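Local coordinates for protein nicotinate-nucleotide pyrophosphorylase (Francisella tularensis subsp. tularensis, PDB 3TQV) that probably catalyses the transfer of a phosphoribosyl group to quinolinate with decarboxylation, yielding nicotinate mononucleotide for NAD biosynthesis, at residues D170-K175 / T190-L195. Sequence-based numbering, arbitrary orientation.
Sequences DAYLIK and TKAKKL
Y172 lays one face of its ring over the methyl group of A192, joining strand 171-174 to helix 185-195 in a beta-alpha-beta crossover of the alpha/beta-barrel domain of this phosphoribosyltransferase. The strand is the outermost of a parallel sheet within the chain; the crossover runs from it through helices 176-180 and 185-195 to its parallel neighbour, strand 200-205, and the second of these helices packs on the outer side of the sheet. Just ahead of the tyrosine, the carbonyl oxygen of A171 receives a hydrogen bond from NH1 of R165, a predicted substrate-binding residue. Y172 carries most of the contact. Its CG stands beside the backbone N and anti to the carbonyl carbon (chi1 -88°), which sends the ring across the gap to the helix. CB of A192 sits 3.6 Å from the centroid of the Y172 ring and 16° off its normal, a CH-pi contact; the carbon is shifted toward the rim, with CE2 of Y172 nearest at 3.5 Å. A small side chain on the helix thus lets a broad ring lie close, with the CA atoms of Y172 and A192 7.6 Å apart. At the far end of the Y172 ring the side chain of L195 crosses at about a right angle, its CB 3.3 Å from the OH of Y172 and its CD1 3.8 Å from the same oxygen. The second subunit closes in on the strand as well: OG1 of its T37 is hydrogen-bonded to the backbone N of L173, and its L40 touches both I174 and A192. I174 again faces the helix, packing on A188 and V189 about one turn before A192, and its side chain comes within 4.5 Å of the 190-195 segment.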
loop_
_atom_site.group_PDB
_atom_site.type_symbol
_atom_site.label_atom_id
_atom_site.label_comp_id
_atom_site.label_asym_id
_atom_site.label_seq_id
_atom_site.Cartn_x
_atom_site.Cartn_y
_atom_site.Cartn_z
ATOM N N ASP B 170 -5.442 -8.073 -21.223
ATOM C CA ASP B 170 -6.190 -9.333 -21.222
ATOM C C ASP B 170 -7.700 -9.187 -21.466
ATOM O O ASP B 170 -8.397 -10.176 -21.720
ATOM C CB ASP B 170 -5.919 -10.144 -19.935
ATOM C CG ASP B 170 -6.087 -9.319 -18.646
ATOM O OD1 ASP B 170 -6.107 -8.071 -18.702
ATOM O OD2 ASP B 170 -6.176 -9.933 -17.565
ATOM N N ALA B 171 -8.209 -7.964 -21.394
ATOM C CA ALA B 171 -9.643 -7.775 -21.503
ATOM C C ALA B 171 -10.014 -6.368 -21.941
ATOM O O ALA B 171 -9.224 -5.435 -21.793
ATOM C CB ALA B 171 -10.297 -8.110 -20.207
ATOM N N TYR B 172 -11.221 -6.229 -22.487
ATOM C CA TYR B 172 -11.689 -4.954 -23.027
ATOM C C TYR B 172 -12.534 -4.267 -21.998
ATOM O O TYR B 172 -13.364 -4.917 -21.395
ATOM C CB TYR B 172 -12.583 -5.181 -24.248
ATOM C CG TYR B 172 -11.873 -5.258 -25.565
ATOM C CD1 TYR B 172 -10.953 -4.281 -25.945
ATOM C CD2 TYR B 172 -12.134 -6.299 -26.446
ATOM C CE1 TYR B 172 -10.307 -4.346 -27.180
ATOM C CE2 TYR B 172 -11.494 -6.381 -27.680
ATOM C CZ TYR B 172 -10.580 -5.404 -28.041
ATOM O OH TYR B 172 -9.949 -5.494 -29.262
ATOM N N LEU B 173 -12.346 -2.963 -21.802
ATOM C CA LEU B 173 -13.223 -2.203 -20.900
ATOM C C LEU B 173 -13.610 -0.890 -21.519
ATOM O O LEU B 173 -12.851 0.067 -21.469
ATOM C CB LEU B 173 -12.591 -1.960 -19.525
ATOM C CG LEU B 173 -13.505 -1.242 -18.510
ATOM C CD1 LEU B 173 -14.955 -1.751 -18.569
ATOM C CD2 LEU B 173 -12.971 -1.327 -17.075
ATOM N N ILE B 174 -14.797 -0.856 -22.112
ATOM C CA ILE B 174 -15.241 0.300 -22.883
ATOM C C ILE B 174 -16.001 1.280 -22.016
ATOM O O ILE B 174 -17.056 0.929 -21.478
ATOM C CB ILE B 174 -16.146 -0.113 -24.035
ATOM C CG1 ILE B 174 -15.416 -1.121 -24.935
ATOM C CG2 ILE B 174 -16.606 1.125 -24.814
ATOM C CD1 ILE B 174 -16.333 -1.916 -25.846
ATOM N N LYS B 175 -15.462 2.504 -21.906
ATOM C CA LYS B 175 -15.968 3.557 -21.012
ATOM C C LYS B 175 -16.587 4.742 -21.764
ATOM O O LYS B 175 -16.568 4.779 -22.999
ATOM C CB LYS B 175 -14.841 4.064 -20.100
ATOM C CG LYS B 175 -14.379 3.046 -19.070
ATOM C CD LYS B 175 -13.221 3.568 -18.239
ATOM C CE LYS B 175 -12.912 2.628 -17.076
ATOM N NZ LYS B 175 -11.443 2.400 -16.865
ATOM N N THR B 190 -18.296 -3.593 -31.667
ATOM C CA THR B 190 -18.012 -4.133 -32.981
ATOM C C THR B 190 -16.533 -4.013 -33.392
ATOM O O THR B 190 -15.894 -5.011 -33.768
ATOM C CB THR B 190 -18.907 -3.478 -34.028
ATOM O OG1 THR B 190 -20.273 -3.819 -33.746
ATOM C CG2 THR B 190 -18.528 -3.945 -35.429
ATOM N N LYS B 191 -15.979 -2.804 -33.326
ATOM C CA LYS B 191 -14.549 -2.648 -33.570
ATOM C C LYS B 191 -13.769 -3.590 -32.648
ATOM O O LYS B 191 -12.833 -4.261 -33.077
ATOM C CB LYS B 191 -14.109 -1.207 -33.336
ATOM C CG LYS B 191 -12.595 -1.028 -33.275
ATOM C CD LYS B 191 -12.022 -0.443 -34.565
ATOM C CE LYS B 191 -12.170 1.074 -34.607
ATOM N NZ LYS B 191 -11.606 1.683 -35.848
ATOM N N ALA B 192 -14.170 -3.654 -31.381
ATOM C CA ALA B 192 -13.425 -4.437 -30.399
ATOM C C ALA B 192 -13.395 -5.952 -30.688
ATOM O O ALA B 192 -12.401 -6.609 -30.399
ATOM C CB ALA B 192 -13.913 -4.150 -28.979
ATOM N N LYS B 193 -14.473 -6.499 -31.250
ATOM C CA LYS B 193 -14.504 -7.909 -31.631
ATOM C C LYS B 193 -13.653 -8.116 -32.880
ATOM O O LYS B 193 -12.968 -9.140 -33.023
ATOM C CB LYS B 193 -15.938 -8.371 -31.922
ATOM C CG LYS B 193 -16.794 -8.763 -30.723
ATOM C CD LYS B 193 -17.742 -9.901 -31.129
ATOM C CE LYS B 193 -18.715 -10.307 -30.008
ATOM N NZ LYS B 193 -19.830 -11.203 -30.499
ATOM N N LYS B 194 -13.713 -7.138 -33.785
ATOM C CA LYS B 194 -12.969 -7.186 -35.037
ATOM C C LYS B 194 -11.452 -7.334 -34.816
ATOM O O LYS B 194 -10.769 -8.098 -35.519
ATOM C CB LYS B 194 -13.275 -5.939 -35.870
ATOM C CG LYS B 194 -12.380 -5.756 -37.093
ATOM C CD LYS B 194 -12.892 -6.516 -38.313
ATOM C CE LYS B 194 -13.067 -5.566 -39.486
ATOM N NZ LYS B 194 -13.824 -4.348 -39.060
ATOM N N LEU B 195 -10.932 -6.603 -33.836
ATOM C CA LEU B 195 -9.511 -6.661 -33.504
ATOM C C LEU B 195 -9.107 -8.037 -32.970
ATOM O O LEU B 195 -8.323 -8.756 -33.599
ATOM C CB LEU B 195 -9.160 -5.548 -32.515
ATOM C CG LEU B 195 -9.350 -4.151 -33.123
ATOM C CD1 LEU B 195 -9.262 -3.032 -32.097
ATOM C CD2 LEU B 195 -8.352 -3.934 -34.262
#